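Local structure of putative D-lactate dehydrogenase (4ZGS) at residues L291-F301 with K316-L324. The protein probably reduces pyruvate to D-lactate with NADH, as a chloroplast pyruvate reductase of the D-isomer specific 2-hydroxyacid dehydrogenase family. Numbering follows the deposited sequence.
Sequences LDVYENEGGLF and KWDRQFRTL. With NAD (nicotinamide-adenine-dinucleotide), chain I.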
# COMPACT_ATOMS: atom_id res chain seq x y z
N LEU A 291 14.18 5.25 11.55
CA LEU A 291 14.04 4.73 12.91
C LEU A 291 13.78 3.25 12.82
O LEU A 291 13.03 2.82 11.94
CB LEU A 291 12.89 5.37 13.68
CG LEU A 291 12.85 6.87 13.83
CD1 LEU A 291 11.59 7.22 14.63
CD2 LEU A 291 14.12 7.34 14.53
N ASP A 292 14.48 2.48 13.63
CA ASP A 292 14.15 1.09 13.92
C ASP A 292 13.50 1.02 15.31
O ASP A 292 13.09 -0.04 15.76
CB ASP A 292 15.40 0.21 13.88
CG ASP A 292 15.08 -1.28 13.85
OD1 ASP A 292 14.23 -1.63 13.00
OD2 ASP A 292 15.66 -2.08 14.67
N VAL A 293 13.43 2.17 15.98
CA VAL A 293 13.02 2.24 17.39
C VAL A 293 12.29 3.55 17.71
O VAL A 293 12.52 4.58 17.06
CB VAL A 293 14.27 2.10 18.34
CG1 VAL A 293 14.88 0.70 18.23
CG2 VAL A 293 15.31 3.20 18.05
N TYR A 294 11.41 3.50 18.72
CA TYR A 294 10.57 4.63 19.14
C TYR A 294 10.30 4.60 20.65
O TYR A 294 10.15 3.54 21.21
CB TYR A 294 9.26 4.60 18.36
CG TYR A 294 8.26 5.65 18.76
CD1 TYR A 294 8.32 6.94 18.25
CD2 TYR A 294 7.24 5.34 19.66
CE1 TYR A 294 7.39 7.90 18.62
CE2 TYR A 294 6.31 6.29 20.04
CZ TYR A 294 6.39 7.57 19.51
OH TYR A 294 5.46 8.51 19.88
N GLU A 295 10.14 5.76 21.29
CA GLU A 295 10.22 5.88 22.75
C GLU A 295 9.36 4.97 23.65
O GLU A 295 9.87 4.50 24.67
CB GLU A 295 9.87 7.32 23.13
CG GLU A 295 10.05 7.64 24.59
CD GLU A 295 9.46 9.00 24.94
OE1 GLU A 295 9.04 9.71 24.00
OE2 GLU A 295 9.41 9.34 26.14
N ASN A 296 8.09 4.73 23.34
CA ASN A 296 7.37 3.71 24.12
C ASN A 296 7.05 2.54 23.21
O ASN A 296 6.15 2.60 22.40
CB ASN A 296 6.09 4.26 24.79
CG ASN A 296 5.45 3.26 25.81
OD1 ASN A 296 5.72 2.05 25.78
ND2 ASN A 296 4.65 3.79 26.74
N GLU A 297 7.82 1.47 23.33
CA GLU A 297 7.63 0.34 22.45
C GLU A 297 6.77 -0.75 23.05
O GLU A 297 6.35 -1.65 22.32
CB GLU A 297 9.00 -0.28 22.13
CG GLU A 297 9.90 0.61 21.32
CD GLU A 297 11.30 0.04 21.19
OE1 GLU A 297 11.57 -1.02 21.79
OE2 GLU A 297 12.12 0.65 20.47
N GLY A 298 6.47 -0.63 24.35
CA GLY A 298 5.75 -1.65 25.11
C GLY A 298 4.31 -1.83 24.72
O GLY A 298 3.51 -0.91 24.83
N GLY A 299 3.98 -3.05 24.29
CA GLY A 299 2.65 -3.35 23.81
C GLY A 299 2.49 -2.93 22.35
O GLY A 299 1.56 -3.38 21.67
N LEU A 300 3.39 -2.08 21.87
CA LEU A 300 3.34 -1.58 20.49
C LEU A 300 4.09 -2.49 19.50
O LEU A 300 3.51 -2.97 18.52
CB LEU A 300 3.88 -0.15 20.41
CG LEU A 300 3.76 0.60 19.08
CD1 LEU A 300 2.30 0.78 18.66
CD2 LEU A 300 4.51 1.95 19.11
N PHE A 301 5.39 -2.67 19.70
CA PHE A 301 6.17 -3.49 18.76
C PHE A 301 6.01 -5.02 18.91
O PHE A 301 5.58 -5.53 19.95
CB PHE A 301 7.64 -3.12 18.83
CG PHE A 301 8.01 -1.91 18.02
CD1 PHE A 301 7.38 -0.69 18.22
CD2 PHE A 301 8.99 -2.00 17.03
CE1 PHE A 301 7.74 0.43 17.46
CE2 PHE A 301 9.36 -0.88 16.27
CZ PHE A 301 8.73 0.33 16.48
N LYS A 316 -5.14 1.08 22.75
CA LYS A 316 -3.72 1.43 22.87
C LYS A 316 -3.22 2.40 21.79
O LYS A 316 -2.02 2.50 21.59
CB LYS A 316 -2.82 0.19 22.89
CG LYS A 316 -2.85 -0.57 24.23
CD LYS A 316 -1.82 -1.72 24.27
CE LYS A 316 -2.04 -2.80 23.22
NZ LYS A 316 -1.03 -3.90 23.37
N TRP A 317 -4.13 3.02 21.03
CA TRP A 317 -3.70 3.83 19.89
C TRP A 317 -2.68 4.91 20.26
O TRP A 317 -2.89 5.71 21.18
CB TRP A 317 -4.92 4.49 19.26
CG TRP A 317 -4.65 5.15 17.99
CD1 TRP A 317 -4.51 6.49 17.77
CD2 TRP A 317 -4.51 4.51 16.72
NE1 TRP A 317 -4.27 6.72 16.44
CE2 TRP A 317 -4.26 5.53 15.77
CE3 TRP A 317 -4.55 3.18 16.30
CZ2 TRP A 317 -4.07 5.25 14.42
CZ3 TRP A 317 -4.35 2.91 14.97
CH2 TRP A 317 -4.12 3.95 14.03
N ASP A 318 -1.56 4.94 19.55
CA ASP A 318 -0.52 5.94 19.80
C ASP A 318 -0.67 7.00 18.72
O ASP A 318 -0.35 6.77 17.57
CB ASP A 318 0.87 5.30 19.76
CG ASP A 318 1.98 6.24 20.21
OD1 ASP A 318 1.92 7.46 19.95
OD2 ASP A 318 2.94 5.74 20.83
N ARG A 319 -1.22 8.14 19.08
CA ARG A 319 -1.58 9.09 18.05
C ARG A 319 -0.32 9.70 17.47
O ARG A 319 -0.22 9.91 16.26
CB ARG A 319 -2.54 10.17 18.56
CG ARG A 319 -2.99 11.09 17.42
CD ARG A 319 -3.70 12.32 17.97
NE ARG A 319 -4.86 11.93 18.77
CZ ARG A 319 -5.58 12.79 19.48
NH1 ARG A 319 -5.26 14.07 19.48
NH2 ARG A 319 -6.60 12.35 20.20
N GLN A 320 0.64 10.01 18.33
CA GLN A 320 1.83 10.67 17.83
C GLN A 320 2.73 9.75 16.99
O GLN A 320 3.25 10.20 15.97
CB GLN A 320 2.59 11.34 18.98
CG GLN A 320 3.72 10.60 19.60
CD GLN A 320 4.57 11.55 20.45
OE1 GLN A 320 4.54 12.76 20.24
NE2 GLN A 320 5.27 11.00 21.43
N PHE A 321 2.84 8.46 17.32
CA PHE A 321 3.53 7.53 16.42
C PHE A 321 2.83 7.42 15.05
O PHE A 321 3.48 7.53 13.99
CB PHE A 321 3.63 6.14 17.06
CG PHE A 321 4.40 5.13 16.23
CD1 PHE A 321 5.76 5.29 15.96
CD2 PHE A 321 3.76 4.00 15.74
CE1 PHE A 321 6.48 4.34 15.22
CE2 PHE A 321 4.47 3.05 14.98
CZ PHE A 321 5.84 3.23 14.72
N ARG A 322 1.52 7.23 15.05
CA ARG A 322 0.78 7.09 13.78
C ARG A 322 0.90 8.37 12.91
O ARG A 322 1.00 8.32 11.67
CB ARG A 322 -0.71 6.76 14.07
CG ARG A 322 -0.95 5.42 14.83
CD ARG A 322 -0.39 4.24 14.03
NE ARG A 322 -1.11 4.04 12.77
CZ ARG A 322 -0.69 3.26 11.77
NH1 ARG A 322 0.46 2.59 11.85
NH2 ARG A 322 -1.43 3.16 10.67
N THR A 323 0.93 9.51 13.58
CA THR A 323 1.15 10.77 12.92
C THR A 323 2.54 10.80 12.29
O THR A 323 2.71 11.20 11.13
CB THR A 323 0.96 11.94 13.93
OG1 THR A 323 -0.40 11.96 14.36
CG2 THR A 323 1.31 13.29 13.31
N LEU A 324 3.55 10.36 13.05
CA LEU A 324 4.94 10.35 12.59
C LEU A 324 5.13 9.55 11.30
O LEU A 324 5.89 9.94 10.41
CB LEU A 324 5.82 9.78 13.68
CG LEU A 324 7.29 9.84 13.33
CD1 LEU A 324 7.65 11.28 12.96
CD2 LEU A 324 8.08 9.34 14.52
PA NAD I . 28.59 -1.08 23.01
O1A NAD I . 28.90 -1.09 24.46
O2A NAD I . 29.85 -1.66 22.48
O5B NAD I . 28.33 0.41 22.46
C5B NAD I . 27.95 1.48 23.32
C4B NAD I . 28.98 2.57 23.31
O4B NAD I . 28.36 3.89 23.65
C3B NAD I . 30.05 2.33 24.32
O3B NAD I . 31.37 2.40 23.71
C2B NAD I . 29.93 3.38 25.32
O2B NAD I . 31.24 3.73 25.83
C1B NAD I . 29.32 4.52 24.61
N9A NAD I . 28.73 5.48 25.45
C8A NAD I . 28.44 5.34 26.84
N7A NAD I . 27.86 6.52 27.33
C5A NAD I . 27.80 7.39 26.27
C6A NAD I . 27.34 8.73 26.06
N6A NAD I . 26.78 9.49 27.12
N1A NAD I . 27.44 9.23 24.91
C2A NAD I . 27.89 8.71 23.91
N3A NAD I . 28.36 7.51 23.90
C4A NAD I . 28.35 6.73 25.07
O3 NAD I . 27.35 -2.03 22.66
PN NAD I . 26.79 -2.28 21.19
O1N NAD I . 26.94 -3.70 20.76
O2N NAD I . 27.59 -1.56 20.17
O5D NAD I . 25.26 -1.82 21.12
C5D NAD I . 24.28 -2.26 22.06
C4D NAD I . 23.05 -1.51 21.73
O4D NAD I . 22.42 -2.06 20.51
C3D NAD I . 22.01 -1.62 22.76
O3D NAD I . 22.27 -0.73 23.88
C2D NAD I . 20.81 -1.21 22.03
O2D NAD I . 20.70 0.23 22.07
C1D NAD I . 21.00 -1.66 20.62
N1N NAD I . 20.13 -2.73 20.31
C2N NAD I . 19.38 -2.70 19.12
C3N NAD I . 18.51 -3.74 18.81
C7N NAD I . 17.69 -3.71 17.52
O7N NAD I . 17.28 -2.65 17.08
N7N NAD I . 17.38 -4.91 16.83
C4N NAD I . 18.38 -4.83 19.70
C5N NAD I . 19.12 -4.86 20.89
C6N NAD I . 20.00 -3.82 21.20
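Tyr294 and Phe321 each hold CG anti to the backbone N (chi1 176° and -177°), which sends the two rings past one another from opposite directions. Phe321 turns its edge to one face of Tyr294 in an edge-to-face pair, with the ring centroids 4.9 Å apart. The planes are inclined at 51°. Phe321 CD1 sits over the centre of the tyrosine ring, 3.8 Å from Tyr294 CG. Phe321 CB adds a CH-pi contact over the same ring. Leu300 CD2 lies over a face of Phe321, offset toward its rim, 4.0 Å from Phe321 CD2. Leu291 CD1 meets Leu324 CD2 at 4.1 Å. An alanine in place of Tyr294 is likely to open a gap beside Phe321 and leave its edge without an aromatic face to rest on.

Asp318 N-caps helix 319-324: its OD1 accepts a nearly straight hydrogen bond from Phe321 N (3.0 Å), which comes from above the carboxylate plane. At the outer end, Lys316 NZ donates a hydrogen bond to Gly299 O at 3.1 Å, tilted from the carbonyl plane.

Asp292, at the start of the loop, belongs to the NAD pocket. Arg319 forms salt bridges to Glu282 and Asp279 of a second subunit, and Phe321 meets Tyr166 of a third. The loop leaves strand 286-291 of the Rossmann-type sheet and packs against helix 319-324. Phe321 and Leu324 also touch strand 330-332, and Leu324 reaches helix 277-283.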